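PDB 1TUO: putative phosphomannomutase from Thermus thermophilus, which probably works as a magnesium-dependent isomerase of the phosphohexose mutase family, shifting a phosphoryl group between two positions of a sugar phosphate. Local coordinates for residues Gly21-Glu26 against Gln114-Lys119; Val270-Ala275 against Ala292-Leu297; Val79-Gly84 against Gly149-Leu154. All blocks are in the same frame, centred on the assembly; numbering follows the deposited sequence.

Contact 1. Residues Gly21-Glu26 against Gln114-Lys119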
loop_
_atom_site.group_PDB
_atom_site.type_symbol
_atom_site.label_atom_id
_atom_site.label_comp_id
_atom_site.label_asym_id
_atom_site.label_seq_id
_atom_site.Cartn_x
_atom_site.Cartn_y
_atom_site.Cartn_z
ATOM N N GLY A 21 0.186 15.366 -9.189
ATOM C CA GLY A 21 0.289 16.022 -10.475
ATOM C C GLY A 21 1.580 15.622 -11.148
ATOM O O GLY A 21 2.395 14.905 -10.564
ATOM N N VAL A 22 1.757 16.066 -12.385
ATOM C CA VAL A 22 2.974 15.773 -13.118
ATOM C C VAL A 22 4.007 16.824 -12.740
ATOM O O VAL A 22 3.711 18.020 -12.705
ATOM C CB VAL A 22 2.717 15.799 -14.642
ATOM C CG1 VAL A 22 4.047 15.776 -15.409
ATOM C CG2 VAL A 22 1.860 14.604 -15.023
ATOM N N ILE A 23 5.213 16.361 -12.433
ATOM C CA ILE A 23 6.318 17.229 -12.047
ATOM C C ILE A 23 6.545 18.315 -13.100
ATOM O O ILE A 23 6.613 18.023 -14.289
ATOM C CB ILE A 23 7.596 16.381 -11.858
ATOM C CG1 ILE A 23 7.401 15.461 -10.642
ATOM C CG2 ILE A 23 8.817 17.270 -11.700
ATOM C CD1 ILE A 23 8.345 14.260 -10.589
ATOM N N ALA A 24 6.637 19.562 -12.646
ATOM C CA ALA A 24 6.857 20.717 -13.523
ATOM C C ALA A 24 5.635 21.157 -14.331
ATOM O O ALA A 24 5.704 22.147 -15.063
ATOM C CB ALA A 24 8.047 20.463 -14.465
ATOM N N ARG A 25 4.527 20.427 -14.222
ATOM C CA ARG A 25 3.307 20.833 -14.917
ATOM C C ARG A 25 2.389 21.345 -13.814
ATOM O O ARG A 25 2.411 22.535 -13.490
ATOM C CB ARG A 25 2.661 19.659 -15.658
ATOM C CG ARG A 25 1.433 20.065 -16.478
ATOM C CD ARG A 25 0.965 18.929 -17.379
ATOM N NE ARG A 25 1.880 18.724 -18.498
ATOM C CZ ARG A 25 2.205 17.534 -18.993
ATOM N NH1 ARG A 25 1.691 16.430 -18.466
ATOM N NH2 ARG A 25 3.049 17.447 -20.016
ATOM N N GLU A 26 1.610 20.446 -13.218
ATOM C CA GLU A 26 0.727 20.835 -12.121
ATOM C C GLU A 26 1.496 20.804 -10.796
ATOM O O GLU A 26 1.204 21.577 -9.885
ATOM C CB GLU A 26 -0.476 19.890 -12.022
ATOM C CG GLU A 26 -1.269 19.763 -13.310
ATOM C CD GLU A 26 -0.951 18.484 -14.046
ATOM O OE1 GLU A 26 0.162 17.949 -13.860
ATOM O OE2 GLU A 26 -1.812 18.014 -14.818
ATOM N N GLN A 114 6.886 10.345 -13.813
ATOM C CA GLN A 114 6.630 11.774 -13.959
ATOM C C GLN A 114 5.716 12.377 -12.898
ATOM O O GLN A 114 5.606 13.596 -12.807
ATOM C CB GLN A 114 6.049 12.087 -15.348
ATOM C CG GLN A 114 4.694 11.458 -15.621
ATOM C CD GLN A 114 4.805 10.076 -16.231
ATOM O OE1 GLN A 114 5.724 9.319 -15.918
ATOM N NE2 GLN A 114 3.859 9.737 -17.103
ATOM N N TYR A 115 5.073 11.534 -12.093
ATOM C CA TYR A 115 4.169 12.033 -11.060
ATOM C C TYR A 115 4.785 12.182 -9.683
ATOM O O TYR A 115 5.697 11.454 -9.309
ATOM C CB TYR A 115 2.955 11.114 -10.896
ATOM C CG TYR A 115 2.058 11.044 -12.098
ATOM C CD1 TYR A 115 2.262 10.082 -13.086
ATOM C CD2 TYR A 115 1.000 11.940 -12.251
ATOM C CE1 TYR A 115 1.429 10.014 -14.199
ATOM C CE2 TYR A 115 0.164 11.883 -13.359
ATOM C CZ TYR A 115 0.383 10.919 -14.327
ATOM O OH TYR A 115 -0.446 10.859 -15.423
ATOM N N LEU A 116 4.257 13.141 -8.934
ATOM C CA LEU A 116 4.674 13.359 -7.559
ATOM C C LEU A 116 3.421 13.891 -6.871
ATOM O O LEU A 116 2.438 14.246 -7.528
ATOM C CB LEU A 116 5.840 14.352 -7.481
ATOM C CG LEU A 116 6.705 14.369 -6.205
ATOM C CD1 LEU A 116 6.708 13.013 -5.506
ATOM C CD2 LEU A 116 8.127 14.778 -6.571
ATOM N N GLY A 117 3.428 13.913 -5.549
ATOM C CA GLY A 117 2.260 14.401 -4.853
ATOM C C GLY A 117 2.586 14.519 -3.393
ATOM O O GLY A 117 3.704 14.222 -2.977
ATOM N N VAL A 118 1.613 14.982 -2.625
ATOM C CA VAL A 118 1.793 15.109 -1.193
ATOM C C VAL A 118 0.661 14.333 -0.540
ATOM O O VAL A 118 -0.511 14.538 -0.855
ATOM C CB VAL A 118 1.745 16.580 -0.732
ATOM C CG1 VAL A 118 2.025 16.652 0.770
ATOM C CG2 VAL A 118 2.778 17.408 -1.498
ATOM N N LYS A 119 1.022 13.407 0.338
ATOM C CA LYS A 119 0.037 12.602 1.049
ATOM C C LYS A 119 0.159 12.924 2.537
ATOM O O LYS A 119 1.224 12.746 3.137
ATOM C CB LYS A 119 0.283 11.118 0.796
ATOM C CG LYS A 119 -0.062 10.680 -0.627
ATOM C CD LYS A 119 -0.123 9.166 -0.734
ATOM C CE LYS A 119 -0.688 8.721 -2.067
ATOM N NZ LYS A 119 -0.768 7.236 -2.146
#
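The phenol ring of Y115 is the flat group of this antiparallel strand pairing in the alpha/beta/alpha domain I of the mutase fold. V22 CG2 makes an off-centre CH-pi contact, 4.1 Å from the centroid of the Y115 ring and 30° off its normal; its closest ring atom is Y115 CE2 at 3.6 Å. The ring also packs on A108, in the loop joining strands 102-106 and 115-122, which in relatives carries the phosphorylated serine. A second flat group, the E26 carboxylate, holds V22 from within 21-26: it is met from above its plane, 32° out of it, by V22 N, which lies 2.9 Å from E26 OE1.

The pairing itself is defined by main-chain bonds. G21 and L116 form a hydrogen-bonded pair, with G21 N to L116 O and L116 N to G21 O both 3.0 Å and both nearly along the C=O axis. V22 and Y115 follow as a non-hydrogen-bonded pair whose side chains diverge; they still touch, because V22 CG2 reaches the ring obliquely. One more bond extends the register past the strand: I23 N reaches Q114 O at 2.8 Å, almost straight at 171°. There the chain folds back in a type II turn over V22-R25, closed by R25 N bonding to V22 O.

An alanine in place of Y115 would remove the ring and would probably leave V22 CG2 less well covered and the packing on A108 poorer. Within the turn, I23 lays its side chain obliquely across L116, whose body also packs on helix 61-75. I23 CG1 sits 3.7 Å from L116 CB, while I23 CD1 comes 3.6 Å from Q114 O.

Contact 2. Residues Val270-Ala275 against Ala292-Leu297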
loop_
_atom_site.group_PDB
_atom_site.type_symbol
_atom_site.label_atom_id
_atom_site.label_comp_id
_atom_site.label_asym_id
_atom_site.label_seq_id
_atom_site.Cartn_x
_atom_site.Cartn_y
_atom_site.Cartn_z
ATOM N N VAL A 270 -2.186 -12.874 -1.349
ATOM C CA VAL A 270 -1.420 -12.419 -0.195
ATOM C C VAL A 270 -2.336 -12.105 0.975
ATOM O O VAL A 270 -2.102 -12.555 2.099
ATOM C CB VAL A 270 -0.605 -11.157 -0.520
ATOM C CG1 VAL A 270 -0.112 -10.494 0.774
ATOM C CG2 VAL A 270 0.565 -11.522 -1.401
ATOM N N LEU A 271 -3.382 -11.329 0.710
ATOM C CA LEU A 271 -4.308 -10.933 1.763
ATOM C C LEU A 271 -4.981 -12.113 2.452
ATOM O O LEU A 271 -5.013 -12.181 3.682
ATOM C CB LEU A 271 -5.379 -9.993 1.205
ATOM C CG LEU A 271 -6.419 -9.516 2.217
ATOM C CD1 LEU A 271 -5.751 -8.735 3.350
ATOM C CD2 LEU A 271 -7.444 -8.647 1.491
ATOM N N THR A 272 -5.520 -13.043 1.670
ATOM C CA THR A 272 -6.191 -14.196 2.265
ATOM C C THR A 272 -5.223 -15.138 2.975
ATOM O O THR A 272 -5.554 -15.700 4.023
ATOM C CB THR A 272 -7.003 -14.988 1.208
ATOM O OG1 THR A 272 -6.143 -15.413 0.145
ATOM C CG2 THR A 272 -8.109 -14.115 0.647
ATOM N N THR A 273 -4.031 -15.313 2.412
ATOM C CA THR A 273 -3.030 -16.182 3.025
ATOM C C THR A 273 -2.638 -15.604 4.388
ATOM O O THR A 273 -2.539 -16.333 5.370
ATOM C CB THR A 273 -1.762 -16.303 2.142
ATOM O OG1 THR A 273 -2.093 -16.973 0.915
ATOM C CG2 THR A 273 -0.680 -17.098 2.863
ATOM N N LEU A 274 -2.435 -14.290 4.447
ATOM C CA LEU A 274 -2.062 -13.652 5.707
ATOM C C LEU A 274 -3.242 -13.591 6.670
ATOM O O LEU A 274 -3.065 -13.655 7.885
ATOM C CB LEU A 274 -1.497 -12.244 5.459
ATOM C CG LEU A 274 -0.095 -12.220 4.833
ATOM C CD1 LEU A 274 0.389 -10.776 4.721
ATOM C CD2 LEU A 274 0.883 -13.041 5.684
ATOM N N ALA A 275 -4.457 -13.478 6.141
ATOM C CA ALA A 275 -5.621 -13.441 7.017
ATOM C C ALA A 275 -5.732 -14.798 7.708
ATOM O O ALA A 275 -5.988 -14.875 8.908
ATOM C CB ALA A 275 -6.895 -13.158 6.220
ATOM N N ALA A 292 -13.256 -4.282 -4.220
ATOM C CA ALA A 292 -12.665 -5.067 -5.303
ATOM C C ALA A 292 -11.841 -6.263 -4.838
ATOM O O ALA A 292 -11.217 -6.954 -5.649
ATOM C CB ALA A 292 -11.817 -4.159 -6.195
ATOM N N VAL A 293 -11.838 -6.510 -3.533
ATOM C CA VAL A 293 -11.100 -7.630 -2.969
ATOM C C VAL A 293 -11.861 -8.947 -3.138
ATOM O O VAL A 293 -13.088 -8.985 -3.065
ATOM C CB VAL A 293 -10.809 -7.392 -1.464
ATOM C CG1 VAL A 293 -10.251 -8.655 -0.826
ATOM C CG2 VAL A 293 -9.820 -6.239 -1.305
ATOM N N THR A 294 -11.106 -10.015 -3.365
ATOM C CA THR A 294 -11.631 -11.365 -3.559
ATOM C C THR A 294 -12.695 -11.765 -2.550
ATOM O O THR A 294 -12.587 -11.439 -1.366
ATOM C CB THR A 294 -10.504 -12.412 -3.459
ATOM O OG1 THR A 294 -11.065 -13.728 -3.539
ATOM C CG2 THR A 294 -9.764 -12.270 -2.126
ATOM N N TRP A 295 -13.715 -12.485 -3.008
ATOM C CA TRP A 295 -14.749 -12.932 -2.089
ATOM C C TRP A 295 -14.283 -14.153 -1.306
ATOM O O TRP A 295 -15.036 -14.698 -0.502
ATOM C CB TRP A 295 -16.058 -13.246 -2.820
ATOM C CG TRP A 295 -15.925 -14.115 -4.023
ATOM C CD1 TRP A 295 -14.871 -14.919 -4.355
ATOM C CD2 TRP A 295 -16.900 -14.283 -5.054
ATOM N NE1 TRP A 295 -15.132 -15.579 -5.536
ATOM C CE2 TRP A 295 -16.373 -15.206 -5.984
ATOM C CE3 TRP A 295 -18.174 -13.743 -5.281
ATOM C CZ2 TRP A 295 -17.075 -15.600 -7.124
ATOM C CZ3 TRP A 295 -18.871 -14.135 -6.414
ATOM C CH2 TRP A 295 -18.320 -15.055 -7.321
ATOM N N LEU A 296 -13.050 -14.596 -1.544
ATOM C CA LEU A 296 -12.539 -15.737 -0.796
ATOM C C LEU A 296 -12.343 -15.286 0.648
ATOM O O LEU A 296 -12.399 -16.094 1.570
ATOM C CB LEU A 296 -11.208 -16.240 -1.370
ATOM C CG LEU A 296 -11.263 -17.479 -2.275
ATOM C CD1 LEU A 296 -11.856 -17.105 -3.630
ATOM C CD2 LEU A 296 -9.858 -18.049 -2.458
ATOM N N LEU A 297 -12.110 -13.993 0.854
ATOM C CA LEU A 297 -11.924 -13.511 2.222
ATOM C C LEU A 297 -13.248 -13.638 2.974
ATOM O O LEU A 297 -13.280 -14.095 4.124
ATOM C CB LEU A 297 -11.448 -12.055 2.239
ATOM C CG LEU A 297 -11.159 -11.480 3.632
ATOM C CD1 LEU A 297 -10.143 -12.356 4.359
ATOM C CD2 LEU A 297 -10.636 -10.061 3.491
#
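In the alpha/beta/alpha domain III, helix 267-280 packs against the capped N-terminal end of helix 296-304, with strand 286-290 lying between the two helices in sequence. T294 supplies the cap: its OG1, anti to the backbone N, accepts from L296 N at 2.9 Å with an N-H...O angle of 164°. The same OG1 is also hydrogen-bonded to E444 OE2, while E444 OE1 bonds W295 N. The carboxylate of strand 440-445 thus grips the helix start through both oxygens, where the helix end would probably favour its negative charge.

With OG1 so engaged, T294 presents its methyl to the neighbouring helix. T272 does likewise: its OG1, in the crowded position between backbone N and carbonyl carbon (chi1 57°), bonds H268 O one turn back. The two methyls therefore meet tip to tip, T272 CG2 to T294 CG2 at 3.7 Å. T272 CG2 also lies 4.0 Å from L297 N, consistent with T272 and L297 being the nearest CA pair of the contact, 5.8 Å apart.

All residues that touch are buried, and the remaining contacts are apolar. L271 crosses both V293 and L297 at about a right angle, its CD2 lying 3.6 Å from V293 CG1 and 4.0 Å from L297 CD2. The other branch of L297 closes the set, its CD1 3.8 Å from A275 CB.

Contact 3. Residues Val79-Gly84 against Gly149-Leu154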
loop_
_atom_site.group_PDB
_atom_site.type_symbol
_atom_site.label_atom_id
_atom_site.label_comp_id
_atom_site.label_asym_id
_atom_site.label_seq_id
_atom_site.Cartn_x
_atom_site.Cartn_y
_atom_site.Cartn_z
ATOM N N VAL A 79 9.323 21.252 12.912
ATOM C CA VAL A 79 9.416 20.286 11.822
ATOM C C VAL A 79 10.594 19.328 11.905
ATOM O O VAL A 79 11.689 19.702 12.324
ATOM C CB VAL A 79 9.505 21.011 10.452
ATOM C CG1 VAL A 79 9.599 19.994 9.320
ATOM C CG2 VAL A 79 8.298 21.911 10.250
ATOM N N VAL A 80 10.344 18.086 11.504
ATOM C CA VAL A 80 11.369 17.057 11.445
ATOM C C VAL A 80 11.290 16.455 10.051
ATOM O O VAL A 80 10.244 15.955 9.644
ATOM C CB VAL A 80 11.137 15.924 12.470
ATOM C CG1 VAL A 80 12.028 14.730 12.133
ATOM C CG2 VAL A 80 11.447 16.421 13.879
ATOM N N LEU A 81 12.388 16.534 9.309
ATOM C CA LEU A 81 12.441 15.961 7.972
ATOM C C LEU A 81 13.208 14.653 8.121
ATOM O O LEU A 81 14.290 14.633 8.699
ATOM C CB LEU A 81 13.191 16.889 7.009
ATOM C CG LEU A 81 13.486 16.303 5.618
ATOM C CD1 LEU A 81 12.184 16.100 4.855
ATOM C CD2 LEU A 81 14.416 17.244 4.841
ATOM N N LEU A 82 12.643 13.562 7.620
ATOM C CA LEU A 82 13.319 12.283 7.723
ATOM C C LEU A 82 14.459 12.222 6.723
ATOM O O LEU A 82 14.320 12.640 5.571
ATOM C CB LEU A 82 12.337 11.135 7.490
ATOM C CG LEU A 82 11.199 11.087 8.511
ATOM C CD1 LEU A 82 10.297 9.898 8.219
ATOM C CD2 LEU A 82 11.783 10.976 9.920
ATOM N N LYS A 83 15.589 11.702 7.186
ATOM C CA LYS A 83 16.798 11.587 6.383
ATOM C C LYS A 83 16.738 10.571 5.249
ATOM O O LYS A 83 16.473 9.382 5.468
ATOM C CB LYS A 83 17.988 11.248 7.288
ATOM C CG LYS A 83 19.319 11.156 6.547
ATOM C CD LYS A 83 20.447 10.749 7.483
ATOM C CE LYS A 83 21.774 10.665 6.740
ATOM N NZ LYS A 83 21.727 9.670 5.629
ATOM N N GLY A 84 17.008 11.055 4.039
ATOM C CA GLY A 84 17.019 10.203 2.867
ATOM C C GLY A 84 15.658 9.703 2.444
ATOM O O GLY A 84 14.657 9.998 3.095
ATOM N N GLY A 149 12.616 28.239 6.892
ATOM C CA GLY A 149 12.647 28.113 8.339
ATOM C C GLY A 149 13.532 26.960 8.765
ATOM O O GLY A 149 13.767 26.038 7.987
ATOM N N ALA A 150 14.024 27.003 9.999
ATOM C CA ALA A 150 14.895 25.944 10.503
ATOM C C ALA A 150 14.123 24.706 10.961
ATOM O O ALA A 150 13.063 24.813 11.576
ATOM C CB ALA A 150 15.743 26.477 11.652
ATOM N N TYR A 151 14.668 23.533 10.652
ATOM C CA TYR A 151 14.055 22.267 11.038
ATOM C C TYR A 151 15.137 21.216 11.224
ATOM O O TYR A 151 16.269 21.393 10.771
ATOM C CB TYR A 151 13.045 21.812 9.974
ATOM C CG TYR A 151 13.614 21.722 8.575
ATOM C CD1 TYR A 151 14.278 20.575 8.141
ATOM C CD2 TYR A 151 13.500 22.793 7.690
ATOM C CE1 TYR A 151 14.814 20.496 6.861
ATOM C CE2 TYR A 151 14.033 22.726 6.407
ATOM C CZ TYR A 151 14.688 21.576 5.997
ATOM O OH TYR A 151 15.211 21.506 4.726
ATOM N N GLU A 152 14.796 20.130 11.907
ATOM C CA GLU A 152 15.753 19.059 12.142
ATOM C C GLU A 152 15.581 17.974 11.092
ATOM O O GLU A 152 14.497 17.807 10.540
ATOM C CB GLU A 152 15.527 18.434 13.518
ATOM C CG GLU A 152 15.424 19.435 14.650
ATOM C CD GLU A 152 15.192 18.771 15.994
ATOM O OE1 GLU A 152 14.325 17.876 16.077
ATOM O OE2 GLU A 152 15.872 19.154 16.971
ATOM N N THR A 153 16.661 17.251 10.817
ATOM C CA THR A 153 16.630 16.143 9.872
ATOM C C THR A 153 17.037 14.936 10.717
ATOM O O THR A 153 18.142 14.898 11.266
ATOM C CB THR A 153 17.622 16.356 8.713
ATOM O OG1 THR A 153 17.245 17.525 7.971
ATOM C CG2 THR A 153 17.618 15.152 7.784
ATOM N N LEU A 154 16.142 13.960 10.833
ATOM C CA LEU A 154 16.405 12.789 11.662
ATOM C C LEU A 154 16.280 11.444 10.955
ATOM O O LEU A 154 15.539 11.301 9.982
ATOM C CB LEU A 154 15.459 12.799 12.866
ATOM C CG LEU A 154 15.440 14.042 13.763
ATOM C CD1 LEU A 154 14.476 13.799 14.920
ATOM C CD2 LEU A 154 16.841 14.348 14.292
HETATM O O HOH W 1 11.420 23.286 13.201
HETATM O O HOH W 2 12.315 19.681 14.952
#
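V79 O is held by two hydrogen bonds, one from E152 N at 3.2 Å and one from a water 2.7 Å away from V79 O; that water also makes a weak bond to E152 OE1. A second water bridges V79 N and A150 O, extending the link just ahead of the pairing.

From V79 O the bonds alternate as in a parallel pair: L81 N to E152 O is 2.8 Å and nearly straight at 172°, and L154 N to L81 O is 2.9 Å. The last, K83 N to L154 O at 2.8 Å, comes from well above the carbonyl plane (41° out). Strand 152-154 is thereby added beside strand 78-82, whose other side pairs with strand 50-55 in the mixed sheet of domain I.

Side chains cover both faces. Towards helix 61-75, Y151, with CG in the crowded position between N and carbonyl carbon (chi1 55°), runs alongside L81 and places CE1 3.8 Å from L81 CD2, while its CB lies 3.7 Å from V79 CB. On the face of V80 and E152, L154 crosses V80 at about a right angle, its CD1 3.8 Å from V80 CG1.

E152 and T153 are exposed yet take part, E152 OE1 sharing a water with V79 O and T153 CG2 lying over L81 O and K83. Four main-chain bonds carry the join itself at the sheet's border.

In the fold
From the N terminus, 21-26 opens contact 1, then 79-84 opens contact 3. The chain returns at 114-119 to close contact 1 over an 87-residue loop, and at 149-154 to close contact 3 over 64 residues, so the two cross rather than nest. Both reach the mixed sheet of domain I, contact 1 through strands 19-22 and 115-122 and contact 3 through 78-82 and 152-154, with centres 22 Å apart. Contact 2 follows in series, closing a short 16-residue loop between helices 267-280 and 296-304 in domain III, on the opposite side of the chain's centre from both. Its centre lies 32 Å from that of contact 1.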